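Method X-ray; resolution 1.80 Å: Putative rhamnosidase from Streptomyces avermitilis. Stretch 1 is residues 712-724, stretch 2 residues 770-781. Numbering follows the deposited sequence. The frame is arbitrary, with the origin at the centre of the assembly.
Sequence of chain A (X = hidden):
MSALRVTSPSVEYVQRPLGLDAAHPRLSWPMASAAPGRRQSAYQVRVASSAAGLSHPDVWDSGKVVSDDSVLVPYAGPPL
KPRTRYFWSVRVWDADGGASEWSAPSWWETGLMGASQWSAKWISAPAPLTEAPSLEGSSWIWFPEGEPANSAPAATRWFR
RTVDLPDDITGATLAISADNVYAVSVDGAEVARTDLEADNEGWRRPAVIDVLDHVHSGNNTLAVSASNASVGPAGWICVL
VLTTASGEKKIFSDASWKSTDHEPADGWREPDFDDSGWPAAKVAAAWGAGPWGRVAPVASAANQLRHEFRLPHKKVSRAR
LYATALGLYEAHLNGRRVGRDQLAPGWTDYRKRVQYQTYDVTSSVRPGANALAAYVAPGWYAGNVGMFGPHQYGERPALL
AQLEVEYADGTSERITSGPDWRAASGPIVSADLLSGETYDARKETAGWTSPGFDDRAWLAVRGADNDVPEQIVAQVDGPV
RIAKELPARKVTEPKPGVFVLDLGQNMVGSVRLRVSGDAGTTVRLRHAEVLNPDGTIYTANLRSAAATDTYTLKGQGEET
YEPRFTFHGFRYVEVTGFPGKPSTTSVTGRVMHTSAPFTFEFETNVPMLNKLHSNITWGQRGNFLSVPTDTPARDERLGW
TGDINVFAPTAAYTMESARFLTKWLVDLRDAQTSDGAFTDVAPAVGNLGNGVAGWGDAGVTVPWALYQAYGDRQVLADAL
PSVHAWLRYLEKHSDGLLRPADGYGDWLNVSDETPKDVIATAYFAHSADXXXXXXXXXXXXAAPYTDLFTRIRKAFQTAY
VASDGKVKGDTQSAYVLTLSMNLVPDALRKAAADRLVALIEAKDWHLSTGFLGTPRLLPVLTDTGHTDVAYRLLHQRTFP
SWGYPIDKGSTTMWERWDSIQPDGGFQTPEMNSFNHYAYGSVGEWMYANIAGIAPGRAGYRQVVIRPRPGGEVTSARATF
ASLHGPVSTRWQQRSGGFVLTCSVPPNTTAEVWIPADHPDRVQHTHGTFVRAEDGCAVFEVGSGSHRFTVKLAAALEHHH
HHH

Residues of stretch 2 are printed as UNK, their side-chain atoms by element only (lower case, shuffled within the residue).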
# COMPACT_ATOMS: atom_id res chain seq x y z
N ASP A 712 4.14 22.03 -5.07
CA ASP A 712 3.28 22.07 -3.89
C ASP A 712 3.98 22.70 -2.69
O ASP A 712 4.72 22.00 -1.98
CB ASP A 712 2.83 20.64 -3.52
CG ASP A 712 1.71 20.61 -2.51
OD1 ASP A 712 1.73 21.40 -1.55
OD2 ASP A 712 0.79 19.76 -2.68
N ARG A 713 3.75 23.99 -2.45
CA ARG A 713 4.43 24.70 -1.35
C ARG A 713 3.91 24.25 0.00
O ARG A 713 4.63 24.27 0.97
CB ARG A 713 4.35 26.25 -1.48
CG ARG A 713 5.04 26.78 -2.74
CD ARG A 713 4.83 28.27 -2.98
NE ARG A 713 5.79 29.11 -2.26
CZ ARG A 713 5.52 29.77 -1.13
NH1 ARG A 713 4.33 29.69 -0.58
NH2 ARG A 713 6.45 30.50 -0.55
N GLN A 714 2.65 23.82 0.08
CA GLN A 714 2.10 23.42 1.36
C GLN A 714 2.80 22.17 1.92
O GLN A 714 2.98 22.05 3.14
CB GLN A 714 0.60 23.18 1.25
CG GLN A 714 -0.06 22.75 2.54
CD GLN A 714 -1.57 22.71 2.40
OE1 GLN A 714 -2.22 23.75 2.46
NE2 GLN A 714 -2.13 21.51 2.19
N VAL A 715 3.20 21.27 1.03
CA VAL A 715 3.91 20.06 1.44
C VAL A 715 5.23 20.45 2.13
O VAL A 715 5.61 19.83 3.12
CB VAL A 715 4.17 19.14 0.23
CG1 VAL A 715 5.16 18.07 0.57
CG2 VAL A 715 2.85 18.48 -0.18
N LEU A 716 5.91 21.47 1.61
CA LEU A 716 7.16 21.92 2.24
C LEU A 716 6.91 22.59 3.58
O LEU A 716 7.59 22.29 4.57
CB LEU A 716 7.92 22.88 1.33
CG LEU A 716 8.39 22.39 -0.04
CD1 LEU A 716 9.20 23.51 -0.67
CD2 LEU A 716 9.21 21.10 0.06
N ALA A 717 5.93 23.49 3.63
CA ALA A 717 5.61 24.15 4.90
C ALA A 717 5.27 23.14 6.01
O ALA A 717 5.69 23.29 7.15
CB ALA A 717 4.52 25.20 4.70
N ASP A 718 4.54 22.08 5.67
CA ASP A 718 4.12 21.11 6.66
C ASP A 718 5.25 20.17 7.10
O ASP A 718 5.17 19.59 8.17
CB ASP A 718 2.94 20.28 6.10
CG ASP A 718 1.63 21.07 6.03
OD1 ASP A 718 1.51 22.15 6.66
OD2 ASP A 718 0.70 20.60 5.34
N ALA A 719 6.29 20.05 6.26
CA ALA A 719 7.40 19.11 6.49
C ALA A 719 8.54 19.82 7.22
O ALA A 719 9.25 19.21 8.00
CB ALA A 719 7.92 18.57 5.16
N LEU A 720 8.69 21.12 7.00
CA LEU A 720 9.93 21.78 7.46
C LEU A 720 10.25 21.66 8.97
O LEU A 720 11.38 21.33 9.30
CB LEU A 720 10.09 23.22 6.90
CG LEU A 720 11.48 23.86 7.07
CD1 LEU A 720 12.59 23.04 6.42
CD2 LEU A 720 11.47 25.30 6.55
N PRO A 721 9.26 21.83 9.89
CA PRO A 721 9.56 21.61 11.33
C PRO A 721 10.04 20.19 11.69
O PRO A 721 10.94 20.03 12.53
CB PRO A 721 8.22 21.93 12.02
CG PRO A 721 7.52 22.83 11.04
CD PRO A 721 7.88 22.30 9.69
N SER A 722 9.46 19.16 11.07
CA SER A 722 9.93 17.77 11.28
C SER A 722 11.35 17.58 10.72
O SER A 722 12.14 16.83 11.29
CB SER A 722 8.98 16.73 10.66
OG SER A 722 9.00 16.80 9.25
N VAL A 723 11.66 18.29 9.64
CA VAL A 723 12.98 18.26 9.00
C VAL A 723 14.02 18.89 9.96
O VAL A 723 15.07 18.30 10.19
CB VAL A 723 12.96 18.97 7.62
CG1 VAL A 723 14.38 19.24 7.09
CG2 VAL A 723 12.18 18.13 6.61
N HIS A 724 13.68 20.05 10.53
CA HIS A 724 14.51 20.69 11.58
C HIS A 724 14.80 19.71 12.71
O HIS A 724 15.96 19.57 13.13
CB HIS A 724 13.87 21.99 12.12
CG HIS A 724 14.74 22.74 13.09
ND1 HIS A 724 15.58 23.77 12.70
CD2 HIS A 724 14.93 22.60 14.42
CE1 HIS A 724 16.23 24.24 13.75
NE2 HIS A 724 15.85 23.55 14.81
N UNK A 770 18.88 20.05 1.40
CA UNK A 770 17.48 20.17 1.04
C UNK A 770 16.73 21.09 1.98
O UNK A 770 15.86 21.86 1.53
c UNK A 770 17.25 18.56 -1.53
c UNK A 770 16.81 18.80 0.97
c UNK A 770 17.23 17.88 -0.17
c UNK A 770 16.31 16.65 -0.14
N UNK A 771 17.04 21.03 3.27
CA UNK A 771 16.36 21.91 4.21
C UNK A 771 16.63 23.39 3.85
O UNK A 771 15.73 24.22 3.96
c UNK A 771 16.76 21.61 5.65
N UNK A 772 17.85 23.71 3.40
CA UNK A 772 18.15 25.09 2.98
C UNK A 772 17.33 25.48 1.74
O UNK A 772 16.85 26.61 1.64
c UNK A 772 19.65 25.29 2.71
N UNK A 773 17.18 24.54 0.82
CA UNK A 773 16.41 24.75 -0.39
C UNK A 773 14.94 25.00 -0.04
O UNK A 773 14.31 25.89 -0.63
c UNK A 773 16.57 23.58 -1.36
n UNK A 773 18.28 20.03 -4.58
n UNK A 773 19.17 21.56 -3.08
n UNK A 773 20.41 19.74 -3.74
c UNK A 773 17.98 23.44 -1.96
c UNK A 773 19.29 20.45 -3.80
c UNK A 773 17.97 22.41 -3.08
N UNK A 774 14.41 24.24 0.92
CA UNK A 774 13.02 24.41 1.40
C UNK A 774 12.81 25.77 2.06
O UNK A 774 11.83 26.47 1.75
c UNK A 774 12.19 19.21 2.14
c UNK A 774 12.58 21.93 1.81
c UNK A 774 12.64 23.32 2.41
s UNK A 774 12.05 20.74 3.06
N UNK A 775 13.72 26.13 2.97
CA UNK A 775 13.64 27.41 3.68
C UNK A 775 13.58 28.52 2.65
O UNK A 775 12.78 29.47 2.77
c UNK A 775 14.85 27.59 4.61
N UNK A 776 14.44 28.40 1.63
CA UNK A 776 14.54 29.37 0.54
C UNK A 776 13.22 29.48 -0.24
O UNK A 776 12.70 30.57 -0.42
c UNK A 776 15.74 29.03 -0.38
o UNK A 776 16.95 29.14 0.37
c UNK A 776 15.83 29.97 -1.57
N UNK A 777 12.67 28.35 -0.69
CA UNK A 777 11.38 28.39 -1.39
C UNK A 777 10.26 29.00 -0.57
O UNK A 777 9.36 29.64 -1.11
o UNK A 777 11.10 27.53 -4.83
c UNK A 777 11.97 26.40 -2.89
o UNK A 777 13.26 27.55 -4.54
c UNK A 777 12.12 27.22 -4.17
c UNK A 777 10.98 27.00 -1.88
N UNK A 778 10.29 28.81 0.74
CA UNK A 778 9.25 29.33 1.63
C UNK A 778 9.50 30.76 2.10
O UNK A 778 8.74 31.27 2.92
c UNK A 778 8.60 27.00 2.59
c UNK A 778 8.71 26.16 3.85
c UNK A 778 9.09 28.43 2.85
c UNK A 778 7.16 27.05 2.12
N UNK A 779 10.58 31.39 1.61
CA UNK A 779 10.97 32.75 2.05
C UNK A 779 11.37 32.81 3.51
O UNK A 779 11.24 33.84 4.15
N UNK A 780 11.85 31.70 4.06
CA UNK A 780 12.33 31.65 5.43
C UNK A 780 13.84 31.88 5.43
O UNK A 780 14.46 31.94 4.36
n UNK A 780 8.67 29.17 9.02
c UNK A 780 10.30 28.80 7.13
c UNK A 780 8.86 28.68 7.62
c UNK A 780 11.99 30.30 6.07
c UNK A 780 10.52 30.12 6.40
N UNK A 781 14.43 31.99 6.62
CA UNK A 781 15.87 32.21 6.75
C UNK A 781 16.67 30.91 6.55
O UNK A 781 16.65 30.02 7.40
c UNK A 781 16.19 32.83 8.12
o UNK A 781 18.13 33.13 9.49
o UNK A 781 18.41 33.26 7.30
c UNK A 781 17.68 33.09 8.31

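Position 770 has four side-chain carbons, forked at the second. A fork at the first would mean isoleucine, so this is Leu770; its side chain stays 6.6 Å or more from stretch 1. Position 771 carries one carbon, the mark of alanine. Ala771 points toward stretch 1, and its CB lies 3.7 Å from Val723 CG1. Position 772 also has a single carbon, directed away from the contact: Ala772.

At 773 three carbons lead to a nitrogen and then to a carbon bearing two more nitrogens, a guanidinium, which identifies Arg773; its end leads away from stretch 1. Position 774 is an unbranched chain of two carbons, a sulfur and a carbon. That thioether is Met774, whose CG sits 3.9 Å from Leu716 CD2 and whose CB is 4.0 Å from Leu720 CD1.

Position 775 again has one carbon, pointing away, so it is Ala775; its backbone CA approaches Leu720 CD2 at 4.2 Å. At 776 the first carbon carries one oxygen and one carbon, which gives Thr776. Its OG1 donates to Ala772 O at 2.8 Å, a bond back into its own helix. Position 777 has three carbons, the third with two oxygens, a carboxylate one methylene longer than aspartate's: Glu777. Its CB is 4.1 Å from Leu716 CD1.

Position 778 shows four carbons forked at the second, hence Leu778. CA-to-CB points sideways, yet the end comes nearer, placing CD1 4.0 Å from Leu720 CD2 and CD2 4.1 Å from Ala717 CB. Position 779 lacks side-chain atoms and is Gly779; its phi of 65°, favourable to glycine, belongs to a Schellman motif in which the N of 780 donates to Ala775 O at 2.7 Å. Position 780 has four carbons in a row ending in nitrogen: Lys780, with CD 3.7 Å from Leu720 CD2. At 781 two carbons, the second carrying two oxygens, define Asp781, which caps a backbone N just past the stretch.

The helices cross at -128° with axes 10.0 Å apart at closest approach, and the stretches bury 563 Å² together. Leu720 is central: its CD1 meets Met774 while its CD2 reaches Leu778 and Lys780. Leu716 and Val723, one turn before and nearly one turn after it, extend this apolar surface. At the margin, Arg713 NH2 donates to Glu777 O (3.1 Å, 146°), the only hydrogen bond across the stretches. The acceptor is a backbone oxygen near the guanidinium plane, while Leu778 CD2 lies over one face. Packing therefore dominates, with one polar tie near the end of helix 770-777.

Stretch 2 (770-781) LAARMATELGKD
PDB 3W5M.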